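Acyl-CoA Binding Protein (Moniliophthora perniciosa, PDB 3FP5) probably binds medium- and long-chain acyl-CoA esters and carries them within the cell, as other members of its family do. Local coordinates at residues 9-14 with 78-83. Numbering follows the deposited sequence.
Sequences DKAVEI and QKYVEK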
loop_
_atom_site.group_PDB
_atom_site.type_symbol
_atom_site.label_atom_id
_atom_site.label_comp_id
_atom_site.label_asym_id
_atom_site.label_seq_id
_atom_site.Cartn_x
_atom_site.Cartn_y
_atom_site.Cartn_z
ATOM N N ASP A 9 -9.397 -2.998 1.643
ATOM C CA ASP A 9 -9.120 -4.247 2.355
ATOM C C ASP A 9 -8.762 -5.371 1.362
ATOM O O ASP A 9 -7.861 -6.174 1.615
ATOM C CB ASP A 9 -10.304 -4.639 3.242
ATOM C CG ASP A 9 -10.476 -3.704 4.450
ATOM O OD1 ASP A 9 -9.529 -2.976 4.792
ATOM O OD2 ASP A 9 -11.553 -3.724 5.065
ATOM N N LYS A 10 -9.436 -5.406 0.221
ATOM C CA LYS A 10 -9.099 -6.405 -0.802
ATOM C C LYS A 10 -7.675 -6.176 -1.333
ATOM O O LYS A 10 -6.891 -7.124 -1.486
ATOM C CB LYS A 10 -10.129 -6.377 -1.940
ATOM C CG LYS A 10 -9.916 -7.425 -3.047
ATOM C CD LYS A 10 -9.790 -8.864 -2.507
ATOM C CE LYS A 10 -11.076 -9.338 -1.847
ATOM N NZ LYS A 10 -11.049 -10.768 -1.426
ATOM N N ALA A 11 -7.328 -4.923 -1.603
ATOM C CA ALA A 11 -5.982 -4.582 -2.051
ATOM C C ALA A 11 -4.918 -5.039 -1.040
ATOM O O ALA A 11 -3.880 -5.581 -1.428
ATOM C CB ALA A 11 -5.858 -3.075 -2.319
ATOM N N VAL A 12 -5.172 -4.798 0.247
ATOM C CA VAL A 12 -4.253 -5.207 1.309
ATOM C C VAL A 12 -4.062 -6.731 1.301
ATOM O O VAL A 12 -2.940 -7.225 1.384
ATOM C CB VAL A 12 -4.776 -4.753 2.685
ATOM C CG1 VAL A 12 -3.993 -5.416 3.828
ATOM C CG2 VAL A 12 -4.699 -3.234 2.788
ATOM N N GLU A 13 -5.162 -7.468 1.195
ATOM C CA GLU A 13 -5.095 -8.922 1.132
ATOM C C GLU A 13 -4.214 -9.369 -0.027
ATOM O O GLU A 13 -3.405 -10.287 0.113
ATOM C CB GLU A 13 -6.498 -9.511 0.975
ATOM C CG GLU A 13 -6.504 -11.008 0.869
ATOM C CD GLU A 13 -7.890 -11.568 0.608
ATOM O OE1 GLU A 13 -8.847 -10.757 0.462
ATOM O OE2 GLU A 13 -8.005 -12.814 0.559
ATOM N N ILE A 14 -4.380 -8.715 -1.174
ATOM C CA ILE A 14 -3.591 -9.052 -2.360
ATOM C C ILE A 14 -2.107 -8.734 -2.140
ATOM O O ILE A 14 -1.244 -9.572 -2.385
ATOM C CB ILE A 14 -4.137 -8.334 -3.616
ATOM C CG1 ILE A 14 -5.482 -8.955 -4.015
ATOM C CG2 ILE A 14 -3.140 -8.418 -4.766
ATOM C CD1 ILE A 14 -6.271 -8.121 -4.985
ATOM N N GLN A 78 -7.589 5.333 -1.349
ATOM C CA GLN A 78 -7.510 5.564 -2.785
ATOM C C GLN A 78 -6.086 5.388 -3.313
ATOM O O GLN A 78 -5.857 4.686 -4.301
ATOM C CB GLN A 78 -8.027 6.960 -3.116
ATOM C CG GLN A 78 -7.963 7.262 -4.595
ATOM C CD GLN A 78 -8.237 8.716 -4.897
ATOM O OE1 GLN A 78 -8.196 9.568 -4.006
ATOM N NE2 GLN A 78 -8.521 9.010 -6.160
ATOM N N LYS A 79 -5.128 6.025 -2.644
ATOM C CA LYS A 79 -3.733 5.956 -3.050
ATOM C C LYS A 79 -3.191 4.525 -3.003
ATOM O O LYS A 79 -2.437 4.109 -3.883
ATOM C CB LYS A 79 -2.887 6.875 -2.163
ATOM C CG LYS A 79 -3.175 8.355 -2.385
ATOM C CD LYS A 79 -3.024 8.699 -3.856
ATOM C CE LYS A 79 -3.184 10.194 -4.103
ATOM N NZ LYS A 79 -3.153 10.510 -5.561
ATOM N N TYR A 80 -3.573 3.783 -1.969
ATOM C CA TYR A 80 -3.115 2.407 -1.796
ATOM C C TYR A 80 -3.663 1.532 -2.931
ATOM O O TYR A 80 -2.911 0.825 -3.627
ATOM C CB TYR A 80 -3.563 1.876 -0.424
ATOM C CG TYR A 80 -2.956 0.543 -0.043
ATOM C CD1 TYR A 80 -1.926 0.452 0.896
ATOM C CD2 TYR A 80 -3.416 -0.635 -0.624
ATOM C CE1 TYR A 80 -1.373 -0.794 1.236
ATOM C CE2 TYR A 80 -2.874 -1.868 -0.288
ATOM C CZ TYR A 80 -1.856 -1.945 0.634
ATOM O OH TYR A 80 -1.337 -3.191 0.941
ATOM N N VAL A 81 -4.979 1.587 -3.126
ATOM C CA VAL A 81 -5.614 0.794 -4.186
ATOM C C VAL A 81 -5.044 1.155 -5.558
ATOM O O VAL A 81 -4.669 0.282 -6.352
ATOM C CB VAL A 81 -7.151 0.963 -4.181
ATOM C CG1 VAL A 81 -7.770 0.345 -5.454
ATOM C CG2 VAL A 81 -7.742 0.350 -2.911
ATOM N N GLU A 82 -4.962 2.449 -5.838
ATOM C CA GLU A 82 -4.445 2.896 -7.120
ATOM C C GLU A 82 -2.999 2.462 -7.391
ATOM O O GLU A 82 -2.660 2.117 -8.528
ATOM C CB GLU A 82 -4.604 4.410 -7.250
ATOM C CG GLU A 82 -6.042 4.803 -7.522
ATOM C CD GLU A 82 -6.215 6.301 -7.619
ATOM O OE1 GLU A 82 -5.241 7.035 -7.337
ATOM O OE2 GLU A 82 -7.328 6.734 -7.979
ATOM N N LYS A 83 -2.153 2.462 -6.359
ATOM C CA LYS A 83 -0.783 1.991 -6.531
ATOM C C LYS A 83 -0.760 0.509 -6.913
ATOM O O LYS A 83 0.012 0.090 -7.779
ATOM C CB LYS A 83 0.047 2.206 -5.265
ATOM C CG LYS A 83 1.485 1.690 -5.376
ATOM C CD LYS A 83 2.200 2.332 -6.551
ATOM C CE LYS A 83 2.450 3.813 -6.284
ATOM N NZ LYS A 83 3.210 4.445 -7.390
#
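A11 and V12 of helix 5-17 both pack against the Y80 ring, A11 at its edge and V12 at its hydroxyl end. The A11 methyl lies near the ring plane, CB 3.8 Å from Y80 CE2 and equally near CD2. The V12 and Y80 side chains cross at about a right angle, with V12 CG2 3.8 Å from Y80 CZ. With CG anti to the backbone N (chi1 -171°), Y80 sends its ring across to helix 5-17, where OH comes within 3.6 Å of V12 CA. V81 makes a smaller contact through one branch, its CG2 4.0 Å from A11 CB. With only a methyl at A11, the backbones can come close here, and its CA is 5.8 Å from that of V81. The axes of the two short helical segments approach to 9.3 Å and cross at 47°. This packs the first helix of the all-helical acyl-CoA binding fold against helix 73-91, with F8 edge-to-face on Y80 and F34 of helix 28-42 also meeting its ring. A leucine in place of Y80 would probably open a gap beside A11 and V12 and leave the F8 ring without its edge-to-face partner. Y80 OH hydrogen-bonds a MES molecule, probably from the crystallisation liquor. On the helix surface, K10 NZ forms a salt bridge with E13 OE1 at 2.9 Å, reaching the syn side of the carboxylate but 31° out of its plane.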